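Leukocyte-associated immunoglobulin-like receptor 1 (Mus musculus, PDB 4ESK) acts as an inhibitory receptor on natural killer cells, B cells and T cells, this chain being its extracellular immunoglobulin-like domain. Local coordinates at residues Met41-Lys46 with Ser79-Lys84; Thr50-Ser55 with Phe65-Val70; Thr73-Tyr78 with Glu96-Lys101. All blocks are in the same frame, centred on the assembly; numbering follows the deposited sequence. Where two conformers were deposited one is given.

Contact 1 (Met41-Lys46 with Ser79-Lys84); sequences MVRLEK and SCIYSK
Val42 and Tyr82 leave their strands in the same direction, flank to flank, on the inward face of two antiparallel neighbours, the C and F strands of an immunoglobulin sandwich. Val42 CG2 sits over one face of the Tyr82 ring, 3.8 Å from its centroid, a CH-pi contact in which a small branched side chain suits a broad flat partner. The ring's hydroxyl goes on to Asp63. Leu44 and Cys80 share this face, and Cys80 forms the disulfide with Cys30 that joins the two sheets.

On the other face Arg43 and Ile81 cross obliquely. Chi1 of 74° sets Arg43 CG between the backbone N and the carbonyl carbon, the extended chain carries NE outward, and chi4 near -89° turns one face of the guanidinium to Ile81 CG2 and CD1; NH2 is 3.6 Å from CD1. Ile81 CD1 also touches Glu45 OE1, while OE2 of that carboxylate pairs with Arg91. A water takes a hydrogen bond from Arg43 NH1 and gives one to Ile81 O. An alanine in place of Arg43 would probably uncover this flank of Ile81 and leave the water without its guanidinium donor.

Six backbone hydrogen bonds join the strands, among them Arg43 N to Ile81 O at 2.9 Å. The same water lies 2.7 Å from Ser83 OG.

Contact 2 (Thr50-Ser55 with Phe65-Val70); sequences TFMEKS and FEIGPV
The Phe65 ring has Lys54 CE over one face, while Met52 CB comes to it obliquely, 3.7 Å from Phe65 CD1. The second ring, Phe51, meets Ile67 CD1 obliquely through its CE2 at 3.7 Å. These side chains join the two sheets of the immunoglobulin sandwich along one margin: strand 49-55 is the outermost of the larger sheet, and strand 62-67 belongs to the two-stranded sheet facing it. The nearest CA atoms, those of Met52 and Phe65, are 7.8 Å apart, and no hydrogen bond crosses, so side chains carry the contact.

Phe51 and Met52 both face Leu44 of strand 41-46 in a classic beta bulge. The bulge helps explain why two consecutive residues both point toward the opposite sheet, where an alternating strand would turn one of them away. Phe51 CG is anti to the backbone N (chi1 -178°), and its ring reaches Ile67. Met52, extended beyond CG, passes beside Phe65, the two heading opposite ways, with SD 5.3 Å from the ring centroid in an oblique Met-aromatic contact. A long, unbranched thioether suits this place because it can follow the ring and still bring its methyl CE to within 4.1 Å of Ile67 CG1. Phe65 itself is buried, packed further on Leu44 and Cys30.

Lys54 serves two chemistries. Its CG comes near Phe65 CE1 and CZ, and CE stands over the face toward the rim, 4.3 Å from the Phe65 centroid, a CH-pi contact, whereas any cation-pi attraction from the amine is long and at most weak. The polar end has a firmer partner: Lys54 NZ is hydrogen-bonded to the carbonyl oxygen of Glu64.

Contact 3 (Thr73-Tyr78 with Glu96-Lys101); sequences TITGHY and ELKVIK
Thr75 and Val99 meet through a side-chain-to-backbone hydrogen bond, Val99 N to Thr75 OG1, 3.0 Å long and nearly straight (166°). Here the threonine hydroxyl takes the place of a backbone carbonyl as the F strand begins. A water links Thr75 OG1, Lys98 NZ and Val99 O. Backbone bonds follow in a reciprocal pair between Gly76 and Leu97, with Leu97 N to Gly76 O at 2.8 Å. At the backbone angles of Gly76 a CB would jam against the preceding carbonyl oxygen, which explains the glycine.

At the other end of the contact, the His77 ring and the Glu96 chain run abreast, Glu96 CG 4.2 Å from the imidazole centroid, over its face, and the carboxylate plane only 22° from that of the ring. Glu96 OE1 is hydrogen-bonded to Ser17.

The apolar contacts lie inward. Leu97 crosses Tyr78 at about a right angle, its CD1 3.7 Å from Tyr78 CE2, and Val99 CG2 packs on Ile74 CB.

One polar bond remains: the Tyr78 hydroxyl donates to Ile74 O at 2.6 Å, the tyrosine corner familiar in immunoglobulin domains. Held at its hydroxyl and packed by leucine, the ring ties the turn before strand 76-84 to the core, and its buried polar group is satisfied.

In the fold
From the N terminus, the chain passes strands 17-21 and 26-31 before strand 41-46 opens contact 1, which closes only at 79-84. Inside that long excursion lies the whole of contact 2, a shorter loop from 50-55 to 65-70 that leaves the larger sheet and reaches the smaller one. Contact 3 begins at 73-78, before contact 1 has closed, and ends at 96-101, so these two cross; both use strand 76-84. Contacts 2 and 3 follow in series. Contacts 1 and 3 thus align neighbours within one sheet, whereas contact 2 spans the sandwich. Ile74 packs against both Phe51 and Ile67, and Lys46 NZ reaches Thr75 O, linking contact 3 to the others.

Contact 1 (Met41-Lys46 with Ser79-Lys84)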
ATOM      1  N   MET A  41      -7.977   8.254  -8.936  1.00 15.69           N
ATOM      2  CA  MET A  41      -7.942   6.828  -8.641  1.00 15.38           C
ATOM      3  C   MET A  41      -6.667   6.461  -7.897  1.00 13.86           C
ATOM      4  O   MET A  41      -5.607   7.027  -8.123  1.00 12.10           O
ATOM      5  CB  MET A  41      -8.011   6.002  -9.920  1.00 16.37           C
ATOM      6  CG  MET A  41      -9.383   6.082 -10.593  1.00 17.87           C
ATOM      7  SD  MET A  41     -10.682   5.325  -9.598  1.00 20.14           S
ATOM      8  CE  MET A  41     -10.081   3.628  -9.531  1.00 20.59           C
ATOM      9  N   VAL A  42      -6.785   5.469  -7.026  1.00 13.44           N
ATOM     10  CA  VAL A  42      -5.612   4.915  -6.371  1.00 13.45           C
ATOM     11  C   VAL A  42      -5.729   3.395  -6.409  1.00 13.23           C
ATOM     12  O   VAL A  42      -6.796   2.819  -6.136  1.00 13.50           O
ATOM     13  CB  VAL A  42      -5.440   5.440  -4.931  1.00 13.92           C
ATOM     14  CG1 VAL A  42      -6.677   5.194  -4.079  1.00 13.75           C
ATOM     15  CG2 VAL A  42      -4.198   4.818  -4.297  1.00 14.04           C
ATOM     16  N   ARG A  43      -4.629   2.756  -6.753  1.00 14.07           N
ATOM     17  CA  ARG A  43      -4.595   1.312  -6.805  1.00 15.21           C
ATOM     18  C   ARG A  43      -3.408   0.740  -6.045  1.00 14.72           C
ATOM     19  O   ARG A  43      -2.313   1.340  -5.963  1.00 13.83           O
ATOM     20  CB  ARG A  43      -4.638   0.805  -8.226  1.00 17.41           C
ATOM     21  CG  ARG A  43      -3.393   0.955  -9.064  1.00 19.46           C
ATOM     22  CD  ARG A  43      -3.690   0.355 -10.435  1.00 21.50           C
ATOM     23  NE  ARG A  43      -2.581   0.434 -11.378  1.00 23.22           N
ATOM     24  CZ  ARG A  43      -2.339   1.451 -12.211  1.00 23.91           C
ATOM     25  NH1 ARG A  43      -3.094   2.544 -12.228  1.00 24.75           N
ATOM     26  NH2 ARG A  43      -1.318   1.370 -13.040  1.00 24.87           N
ATOM     27  N   LEU A  44      -3.679  -0.393  -5.429  1.00 13.85           N
ATOM     28  CA  LEU A  44      -2.651  -1.188  -4.816  1.00 14.70           C
ATOM     29  C   LEU A  44      -2.266  -2.221  -5.844  1.00 15.54           C
ATOM     30  O   LEU A  44      -3.116  -3.026  -6.268  1.00 17.07           O
ATOM     31  CB  LEU A  44      -3.205  -1.811  -3.546  1.00 14.87           C
ATOM     32  CG  LEU A  44      -2.283  -2.531  -2.587  1.00 15.98           C
ATOM     33  CD1 LEU A  44      -1.077  -1.655  -2.222  1.00 15.78           C
ATOM     34  CD2 LEU A  44      -3.130  -2.865  -1.372  1.00 14.60           C
ATOM     35  N   GLU A  45      -1.015  -2.169  -6.272  1.00 15.92           N
ATOM     36  CA  GLU A  45      -0.452  -3.124  -7.219  1.00 17.86           C
ATOM     37  C   GLU A  45       0.255  -4.215  -6.420  1.00 19.20           C
ATOM     38  O   GLU A  45       0.996  -3.908  -5.486  1.00 17.18           O
ATOM     39  CB  GLU A  45       0.547  -2.447  -8.159  1.00 21.34           C
ATOM     40  CG  GLU A  45       1.052  -3.359  -9.288  1.00 24.98           C
ATOM     41  CD  GLU A  45       2.124  -2.726 -10.166  1.00 28.86           C
ATOM     42  OE1 GLU A  45       1.787  -2.267 -11.269  1.00 32.56           O
ATOM     43  OE2 GLU A  45       3.315  -2.682  -9.756  1.00 33.39           O
ATOM     44  N   LYS A  46       0.011  -5.472  -6.785  1.00 18.04           N
ATOM     45  CA  LYS A  46       0.728  -6.612  -6.189  1.00 18.31           C
ATOM     46  C   LYS A  46       1.352  -7.422  -7.299  1.00 19.54           C
ATOM     47  O   LYS A  46       0.636  -7.859  -8.202  1.00 19.00           O
ATOM     48  CB  LYS A  46      -0.230  -7.489  -5.391  1.00 19.26           C
ATOM     49  CG  LYS A  46       0.371  -8.770  -4.780  1.00 19.51           C
ATOM     50  CD  LYS A  46      -0.705  -9.551  -4.050  1.00 20.40           C
ATOM     51  CE  LYS A  46      -0.170 -10.805  -3.378  1.00 22.28           C
ATOM     52  NZ  LYS A  46       0.460 -11.759  -4.338  1.00 22.39           N
ATOM     53  N   SER A  79       2.963  -1.953  -4.204  1.00 13.36           N
ATOM     54  CA  SER A  79       3.203  -0.530  -4.378  0.50 13.29           C
ATOM     55  C   SER A  79       1.873   0.180  -4.611  1.00 13.64           C
ATOM     56  O   SER A  79       0.875  -0.441  -5.065  1.00 13.54           O
ATOM     57  CB  SER A  79       4.169  -0.292  -5.532  0.50 13.40           C
ATOM     58  OG  SER A  79       3.642  -0.793  -6.739  0.50 12.91           O
ATOM     59  N   CYS A  80       1.828   1.466  -4.270  1.00 12.51           N
ATOM     60  CA  CYS A  80       0.636   2.283  -4.512  1.00 13.05           C
ATOM     61  C   CYS A  80       0.831   3.075  -5.815  1.00 13.13           C
ATOM     62  O   CYS A  80       1.890   3.635  -6.034  1.00 12.85           O
ATOM     63  CB  CYS A  80       0.421   3.273  -3.361  1.00 13.36           C
ATOM     64  SG  CYS A  80       0.102   2.503  -1.740  1.00 14.95           S
ATOM     65  N   ILE A  81      -0.195   3.130  -6.664  1.00 13.54           N
ATOM     66  CA  ILE A  81      -0.164   3.935  -7.906  1.00 14.12           C
ATOM     67  C   ILE A  81      -1.372   4.865  -7.918  1.00 13.61           C
ATOM     68  O   ILE A  81      -2.523   4.420  -7.764  1.00 13.06           O
ATOM     69  CB  ILE A  81      -0.181   3.085  -9.203  1.00 15.86           C
ATOM     70  CG1 ILE A  81       0.975   2.066  -9.173  1.00 17.30           C
ATOM     71  CG2 ILE A  81      -0.130   4.022 -10.415  1.00 16.58           C
ATOM     72  CD1 ILE A  81       0.953   0.983 -10.226  1.00 18.52           C
ATOM     73  N   TYR A  82      -1.105   6.157  -8.070  1.00 12.65           N
ATOM     74  CA  TYR A  82      -2.143   7.167  -8.177  1.00 13.09           C
ATOM     75  C   TYR A  82      -2.262   7.509  -9.649  1.00 14.08           C
ATOM     76  O   TYR A  82      -1.243   7.640 -10.328  1.00 15.40           O
ATOM     77  CB  TYR A  82      -1.766   8.417  -7.373  1.00 12.44           C
ATOM     78  CG  TYR A  82      -2.027   8.265  -5.905  1.00 11.75           C
ATOM     79  CD1 TYR A  82      -1.068   7.703  -5.073  1.00 11.73           C
ATOM     80  CD2 TYR A  82      -3.246   8.650  -5.345  1.00 11.89           C
ATOM     81  CE1 TYR A  82      -1.298   7.558  -3.734  1.00 11.59           C
ATOM     82  CE2 TYR A  82      -3.492   8.466  -4.007  1.00 11.67           C
ATOM     83  CZ  TYR A  82      -2.502   7.926  -3.203  1.00 11.59           C
ATOM     84  OH  TYR A  82      -2.751   7.775  -1.882  1.00 11.48           O
ATOM     85  N   SER A  83      -3.489   7.641 -10.144  1.00 15.10           N
ATOM     86  CA  SER A  83      -3.689   7.926 -11.567  1.00 15.80           C
ATOM     87  C   SER A  83      -4.860   8.856 -11.856  1.00 16.52           C
ATOM     88  O   SER A  83      -5.747   9.064 -11.031  1.00 15.24           O
ATOM     89  CB  SER A  83      -3.839   6.620 -12.363  1.00 16.50           C
ATOM     90  OG  SER A  83      -4.986   5.921 -11.960  1.00 16.88           O
ATOM     91  N   LYS A  84      -4.829   9.408 -13.068  1.00 19.79           N
ATOM     92  CA  LYS A  84      -5.919  10.196 -13.631  1.00 22.36           C
ATOM     93  C   LYS A  84      -5.977   9.807 -15.119  1.00 23.46           C
ATOM     94  O   LYS A  84      -4.984   9.940 -15.844  1.00 23.67           O
ATOM     95  CB  LYS A  84      -5.614  11.690 -13.489  1.00 25.17           C
ATOM     96  CG  LYS A  84      -6.638  12.631 -14.115  1.00 27.06           C
ATOM     97  CD  LYS A  84      -7.875  12.779 -13.241  1.00 29.94           C
ATOM     98  CE  LYS A  84      -8.919  13.714 -13.855  1.00 31.49           C
ATOM     99  NZ  LYS A  84      -8.328  14.973 -14.393  1.00 33.43           N
TER
HETATM  100  O   HOH W   1      -4.684   4.218  -9.887  1.00 20.74           O

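Contact 2 (Thr50-Ser55 with Phe65-Val70)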
ATOM      1  N   THR A  50      -2.908  -5.088 -10.831  1.00 20.84           N
ATOM      2  CA  THR A  50      -3.837  -4.436  -9.934  1.00 19.86           C
ATOM      3  C   THR A  50      -4.424  -5.437  -8.945  1.00 19.49           C
ATOM      4  O   THR A  50      -4.985  -6.480  -9.337  1.00 19.58           O
ATOM      5  CB  THR A  50      -4.968  -3.744 -10.701  1.00 20.51           C
ATOM      6  OG1 THR A  50      -4.408  -2.821 -11.644  1.00 21.35           O
ATOM      7  CG2 THR A  50      -5.892  -3.024  -9.750  1.00 20.76           C
ATOM      8  N   PHE A  51      -4.260  -5.145  -7.665  1.00 17.84           N
ATOM      9  CA  PHE A  51      -4.775  -5.982  -6.584  1.00 18.41           C
ATOM     10  C   PHE A  51      -6.100  -5.434  -6.059  1.00 17.45           C
ATOM     11  O   PHE A  51      -7.087  -6.160  -5.925  1.00 16.45           O
ATOM     12  CB  PHE A  51      -3.716  -6.103  -5.474  1.00 19.26           C
ATOM     13  CG  PHE A  51      -4.115  -6.982  -4.322  1.00 20.54           C
ATOM     14  CD1 PHE A  51      -4.156  -8.363  -4.467  1.00 22.01           C
ATOM     15  CD2 PHE A  51      -4.425  -6.436  -3.087  1.00 21.29           C
ATOM     16  CE1 PHE A  51      -4.506  -9.178  -3.389  1.00 22.41           C
ATOM     17  CE2 PHE A  51      -4.785  -7.239  -2.014  1.00 23.04           C
ATOM     18  CZ  PHE A  51      -4.828  -8.618  -2.163  1.00 22.73           C
ATOM     19  N   MET A  52      -6.131  -4.150  -5.731  1.00 16.66           N
ATOM     20  CA  MET A  52      -7.340  -3.482  -5.265  1.00 17.05           C
ATOM     21  C   MET A  52      -7.270  -2.054  -5.801  1.00 16.39           C
ATOM     22  O   MET A  52      -6.165  -1.520  -6.004  1.00 15.13           O
ATOM     23  CB  MET A  52      -7.415  -3.443  -3.728  1.00 17.96           C
ATOM     24  CG  MET A  52      -7.780  -4.749  -3.042  1.00 19.14           C
ATOM     25  SD  MET A  52      -7.465  -4.647  -1.267  1.00 20.83           S
ATOM     26  CE  MET A  52      -8.179  -6.214  -0.736  1.00 22.49           C
ATOM     27  N   GLU A  53      -8.430  -1.460  -6.059  1.00 17.01           N
ATOM     28  CA  GLU A  53      -8.475  -0.058  -6.454  1.00 17.74           C
ATOM     29  C   GLU A  53      -9.746   0.637  -6.043  1.00 16.46           C
ATOM     30  O   GLU A  53     -10.765   0.011  -5.743  1.00 15.87           O
ATOM     31  CB  GLU A  53      -8.199   0.103  -7.942  1.00 19.36           C
ATOM     32  CG  GLU A  53      -9.272  -0.447  -8.853  1.00 21.08           C
ATOM     33  CD  GLU A  53      -8.884  -0.422 -10.327  1.00 23.88           C
ATOM     34  OE1 GLU A  53      -7.879   0.216 -10.710  1.00 24.03           O
ATOM     35  OE2 GLU A  53      -9.614  -1.068 -11.108  1.00 26.08           O
ATOM     36  N   LYS A  54      -9.676   1.956  -5.993  1.00 15.66           N
ATOM     37  CA  LYS A  54     -10.818   2.770  -5.635  1.00 16.00           C
ATOM     38  C   LYS A  54     -10.568   4.229  -5.964  1.00 15.60           C
ATOM     39  O   LYS A  54      -9.450   4.598  -6.283  1.00 14.67           O
ATOM     40  CB  LYS A  54     -11.178   2.621  -4.147  1.00 16.32           C
ATOM     41  CG  LYS A  54     -10.092   2.996  -3.151  1.00 17.09           C
ATOM     42  CD  LYS A  54     -10.657   3.083  -1.736  1.00 17.86           C
ATOM     43  CE  LYS A  54      -9.573   2.986  -0.676  1.00 18.87           C
ATOM     44  NZ  LYS A  54     -10.117   2.953   0.704  1.00 18.87           N
ATOM     45  N   SER A  55     -11.639   5.027  -5.913  1.00 16.70           N
ATOM     46  CA  SER A  55     -11.537   6.466  -6.039  0.50 16.85           C
ATOM     47  C   SER A  55     -10.778   7.017  -4.843  1.00 16.17           C
ATOM     48  O   SER A  55     -10.862   6.478  -3.740  1.00 15.65           O
ATOM     49  CB  SER A  55     -12.917   7.115  -6.080  0.50 18.23           C
ATOM     50  OG  SER A  55     -12.788   8.515  -5.928  0.50 19.46           O
ATOM     51  N   PHE A  65      -6.253   0.583   2.426  1.00 14.98           N
ATOM     52  CA  PHE A  65      -6.789  -0.694   1.972  1.00 15.39           C
ATOM     53  C   PHE A  65      -6.616  -1.683   3.122  1.00 16.37           C
ATOM     54  O   PHE A  65      -5.493  -1.941   3.530  1.00 16.40           O
ATOM     55  CB  PHE A  65      -6.010  -1.187   0.760  1.00 14.74           C
ATOM     56  CG  PHE A  65      -6.136  -0.317  -0.463  1.00 14.60           C
ATOM     57  CD1 PHE A  65      -7.078  -0.600  -1.415  1.00 14.19           C
ATOM     58  CD2 PHE A  65      -5.281   0.754  -0.676  1.00 14.75           C
ATOM     59  CE1 PHE A  65      -7.206   0.187  -2.550  1.00 14.66           C
ATOM     60  CE2 PHE A  65      -5.403   1.554  -1.806  1.00 15.14           C
ATOM     61  CZ  PHE A  65      -6.357   1.257  -2.755  1.00 15.07           C
ATOM     62  N   GLU A  66      -7.712  -2.200   3.670  1.00 17.42           N
ATOM     63  CA  GLU A  66      -7.619  -3.211   4.712  0.50 18.27           C
ATOM     64  C   GLU A  66      -7.649  -4.581   4.062  1.00 18.30           C
ATOM     65  O   GLU A  66      -8.540  -4.871   3.258  1.00 16.89           O
ATOM     66  CB  GLU A  66      -8.741  -3.105   5.737  0.50 19.73           C
ATOM     67  CG  GLU A  66      -8.432  -3.913   6.994  0.50 21.08           C
ATOM     68  CD  GLU A  66      -9.613  -4.061   7.924  0.50 22.34           C
ATOM     69  OE1 GLU A  66     -10.693  -3.521   7.614  0.50 24.78           O
ATOM     70  OE2 GLU A  66      -9.458  -4.712   8.977  0.50 24.87           O
ATOM     71  N   ILE A  67      -6.659  -5.400   4.410  1.00 16.99           N
ATOM     72  CA  ILE A  67      -6.477  -6.731   3.882  1.00 17.49           C
ATOM     73  C   ILE A  67      -6.391  -7.721   5.045  1.00 17.73           C
ATOM     74  O   ILE A  67      -5.374  -7.821   5.705  1.00 17.24           O
ATOM     75  CB  ILE A  67      -5.195  -6.862   3.045  1.00 18.67           C
ATOM     76  CG1 ILE A  67      -5.121  -5.774   1.971  1.00 19.30           C
ATOM     77  CG2 ILE A  67      -5.113  -8.228   2.391  1.00 18.74           C
ATOM     78  CD1 ILE A  67      -3.792  -5.794   1.245  1.00 19.15           C
ATOM     79  N   GLY A  68      -7.475  -8.451   5.301  1.00 17.42           N
ATOM     80  CA  GLY A  68      -7.471  -9.382   6.426  1.00 17.87           C
ATOM     81  C   GLY A  68      -8.753 -10.187   6.493  1.00 18.11           C
ATOM     82  O   GLY A  68      -9.801  -9.699   6.074  1.00 18.10           O
ATOM     83  N   PRO A  69      -8.677 -11.412   7.036  1.00 17.89           N
ATOM     84  CA  PRO A  69      -7.473 -12.110   7.515  1.00 17.46           C
ATOM     85  C   PRO A  69      -6.588 -12.602   6.392  1.00 17.36           C
ATOM     86  O   PRO A  69      -7.073 -13.138   5.386  1.00 18.26           O
ATOM     87  CB  PRO A  69      -8.050 -13.295   8.298  1.00 18.05           C
ATOM     88  CG  PRO A  69      -9.347 -13.560   7.628  1.00 17.41           C
ATOM     89  CD  PRO A  69      -9.888 -12.201   7.289  1.00 17.78           C
ATOM     90  N   VAL A  70      -5.282 -12.443   6.551  1.00 16.87           N
ATOM     91  CA  VAL A  70      -4.350 -12.829   5.491  1.00 17.31           C
ATOM     92  C   VAL A  70      -4.055 -14.335   5.460  1.00 18.33           C
ATOM     93  O   VAL A  70      -4.050 -15.024   6.488  1.00 19.15           O
ATOM     94  CB  VAL A  70      -3.014 -12.049   5.530  1.00 17.95           C
ATOM     95  CG1 VAL A  70      -3.278 -10.550   5.348  1.00 17.34           C
ATOM     96  CG2 VAL A  70      -2.253 -12.327   6.818  1.00 18.53           C
TER

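Contact 3 (Thr73-Tyr78 with Glu96-Lys101)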
ATOM      1  N   THR A  73      -1.872 -16.345  -0.041  1.00 23.50           N
ATOM      2  CA  THR A  73      -2.132 -15.582  -1.270  1.00 23.36           C
ATOM      3  C   THR A  73      -1.703 -14.103  -1.128  1.00 23.70           C
ATOM      4  O   THR A  73      -1.591 -13.388  -2.127  1.00 24.54           O
ATOM      5  CB  THR A  73      -3.614 -15.661  -1.702  1.00 23.55           C
ATOM      6  OG1 THR A  73      -4.460 -14.888  -0.828  1.00 25.83           O
ATOM      7  CG2 THR A  73      -4.093 -17.135  -1.698  1.00 23.91           C
ATOM      8  N   ILE A  74      -1.462 -13.663   0.104  1.00 21.71           N
ATOM      9  CA  ILE A  74      -1.099 -12.262   0.359  1.00 21.11           C
ATOM     10  C   ILE A  74       0.415 -12.003   0.260  1.00 19.72           C
ATOM     11  O   ILE A  74       0.867 -10.853   0.075  1.00 18.85           O
ATOM     12  CB  ILE A  74      -1.699 -11.817   1.703  1.00 20.99           C
ATOM     13  CG1 ILE A  74      -3.229 -11.935   1.661  1.00 20.41           C
ATOM     14  CG2 ILE A  74      -1.326 -10.361   2.042  1.00 19.17           C
ATOM     15  CD1 ILE A  74      -3.901 -11.265   0.461  1.00 21.35           C
ATOM     16  N   THR A  75       1.223 -13.054   0.334  1.00 18.90           N
ATOM     17  CA  THR A  75       2.657 -12.929   0.074  1.00 18.58           C
ATOM     18  C   THR A  75       2.957 -12.305  -1.291  1.00 19.70           C
ATOM     19  O   THR A  75       2.409 -12.738  -2.316  1.00 19.49           O
ATOM     20  CB  THR A  75       3.369 -14.286   0.233  1.00 19.19           C
ATOM     21  OG1 THR A  75       3.219 -14.721   1.588  1.00 18.33           O
ATOM     22  CG2 THR A  75       4.846 -14.213  -0.128  1.00 18.95           C
ATOM     23  N   GLY A  76       3.807 -11.270  -1.302  1.00 17.90           N
ATOM     24  CA  GLY A  76       4.151 -10.573  -2.538  1.00 17.76           C
ATOM     25  C   GLY A  76       4.704  -9.165  -2.358  1.00 16.79           C
ATOM     26  O   GLY A  76       4.942  -8.734  -1.226  1.00 14.57           O
ATOM     27  N   HIS A  77       4.896  -8.474  -3.490  1.00 16.35           N
ATOM     28  CA  HIS A  77       5.457  -7.118  -3.544  1.00 16.52           C
ATOM     29  C   HIS A  77       4.377  -6.128  -3.860  1.00 16.73           C
ATOM     30  O   HIS A  77       3.609  -6.332  -4.819  1.00 16.43           O
ATOM     31  CB  HIS A  77       6.539  -7.028  -4.613  1.00 17.75           C
ATOM     32  CG  HIS A  77       7.797  -7.792  -4.264  1.00 20.45           C
ATOM     33  ND1 HIS A  77       7.908  -9.124  -4.453  1.00 23.43           N
ATOM     34  CD2 HIS A  77       9.004  -7.373  -3.715  1.00 22.89           C
ATOM     35  CE1 HIS A  77       9.127  -9.542  -4.043  1.00 23.07           C
ATOM     36  NE2 HIS A  77       9.801  -8.476  -3.589  1.00 24.63           N
ATOM     37  N   TYR A  78       4.320  -5.043  -3.090  1.00 14.78           N
ATOM     38  CA  TYR A  78       3.222  -4.103  -3.159  1.00 13.91           C
ATOM     39  C   TYR A  78       3.714  -2.692  -3.389  1.00 14.00           C
ATOM     40  O   TYR A  78       4.741  -2.296  -2.844  1.00 13.20           O
ATOM     41  CB  TYR A  78       2.441  -4.101  -1.858  1.00 14.23           C
ATOM     42  CG  TYR A  78       1.650  -5.372  -1.598  1.00 14.67           C
ATOM     43  CD1 TYR A  78       0.297  -5.445  -1.902  1.00 14.82           C
ATOM     44  CD2 TYR A  78       2.272  -6.489  -1.057  1.00 15.21           C
ATOM     45  CE1 TYR A  78      -0.437  -6.601  -1.663  1.00 15.93           C
ATOM     46  CE2 TYR A  78       1.551  -7.655  -0.816  1.00 15.72           C
ATOM     47  CZ  TYR A  78       0.211  -7.696  -1.112  1.00 15.52           C
ATOM     48  OH  TYR A  78      -0.496  -8.844  -0.848  1.00 16.91           O
ATOM     49  N   GLU A  96       7.670  -5.511   0.470  1.00 14.60           N
ATOM     50  CA  GLU A  96       7.474  -6.955   0.366  1.00 15.26           C
ATOM     51  C   GLU A  96       6.797  -7.473   1.616  1.00 15.18           C
ATOM     52  O   GLU A  96       7.205  -7.123   2.735  1.00 13.76           O
ATOM     53  CB  GLU A  96       8.819  -7.641   0.190  1.00 17.84           C
ATOM     54  CG  GLU A  96       8.717  -9.151   0.136  1.00 19.76           C
ATOM     55  CD  GLU A  96      10.043  -9.839  -0.074  1.00 22.41           C
ATOM     56  OE1 GLU A  96      11.123  -9.281   0.264  1.00 24.85           O
ATOM     57  OE2 GLU A  96       9.994 -10.983  -0.575  1.00 25.05           O
ATOM     58  N   LEU A  97       5.751  -8.285   1.438  1.00 14.77           N
ATOM     59  CA  LEU A  97       5.152  -9.009   2.554  1.00 15.78           C
ATOM     60  C   LEU A  97       5.401 -10.491   2.414  1.00 17.66           C
ATOM     61  O   LEU A  97       5.283 -11.029   1.318  1.00 17.83           O
ATOM     62  CB  LEU A  97       3.660  -8.814   2.624  1.00 16.06           C
ATOM     63  CG  LEU A  97       3.171  -7.384   2.717  1.00 16.63           C
ATOM     64  CD1 LEU A  97       1.670  -7.441   2.852  1.00 15.62           C
ATOM     65  CD2 LEU A  97       3.812  -6.688   3.920  1.00 16.60           C
ATOM     66  N   LYS A  98       5.716 -11.136   3.532  1.00 17.81           N
ATOM     67  CA  LYS A  98       5.823 -12.584   3.569  1.00 20.25           C
ATOM     68  C   LYS A  98       4.939 -13.086   4.706  1.00 20.52           C
ATOM     69  O   LYS A  98       5.120 -12.718   5.878  1.00 19.56           O
ATOM     70  CB  LYS A  98       7.289 -13.028   3.708  1.00 21.85           C
ATOM     71  CG  LYS A  98       7.469 -14.542   3.910  1.00 25.02           C
ATOM     72  CD  LYS A  98       6.758 -15.356   2.830  1.00 26.39           C
ATOM     73  CE  LYS A  98       6.918 -16.871   3.016  1.00 28.13           C
ATOM     74  NZ  LYS A  98       6.670 -17.596   1.732  1.00 28.76           N
ATOM     75  N   VAL A  99       3.937 -13.887   4.342  1.00 20.67           N
ATOM     76  CA  VAL A  99       2.964 -14.401   5.291  1.00 22.02           C
ATOM     77  C   VAL A  99       3.476 -15.758   5.762  1.00 25.40           C
ATOM     78  O   VAL A  99       3.847 -16.593   4.941  1.00 25.94           O
ATOM     79  CB  VAL A  99       1.547 -14.527   4.675  1.00 22.85           C
ATOM     80  CG1 VAL A  99       0.564 -15.132   5.686  1.00 21.86           C
ATOM     81  CG2 VAL A  99       1.055 -13.156   4.229  1.00 22.31           C
ATOM     82  N   ILE A 100       3.532 -15.952   7.079  1.00 27.73           N
ATOM     83  CA  ILE A 100       4.095 -17.198   7.633  1.00 32.15           C
ATOM     84  C   ILE A 100       3.080 -18.004   8.455  1.00 36.72           C
ATOM     85  O   ILE A 100       2.251 -17.438   9.187  1.00 35.48           O
ATOM     86  CB  ILE A 100       5.404 -16.936   8.426  1.00 33.99           C
ATOM     87  CG1 ILE A 100       5.171 -16.032   9.642  1.00 35.24           C
ATOM     88  CG2 ILE A 100       6.467 -16.329   7.519  1.00 33.00           C
ATOM     89  CD1 ILE A 100       5.226 -16.762  10.971  1.00 38.06           C
ATOM     90  N   LYS A 101       3.148 -19.331   8.290  1.00 40.82           N
ATOM     91  CA  LYS A 101       2.288 -20.297   8.984  1.00 43.76           C
ATOM     92  C   LYS A 101       3.109 -21.070  10.006  1.00 44.96           C
ATOM     93  O   LYS A 101       3.301 -20.608  11.130  1.00 49.49           O
ATOM     94  CB  LYS A 101       1.670 -21.282   7.981  1.00 43.96           C
TER
HETATM   95  O   HOH W   2       3.685 -17.380   1.763  1.00 37.67           O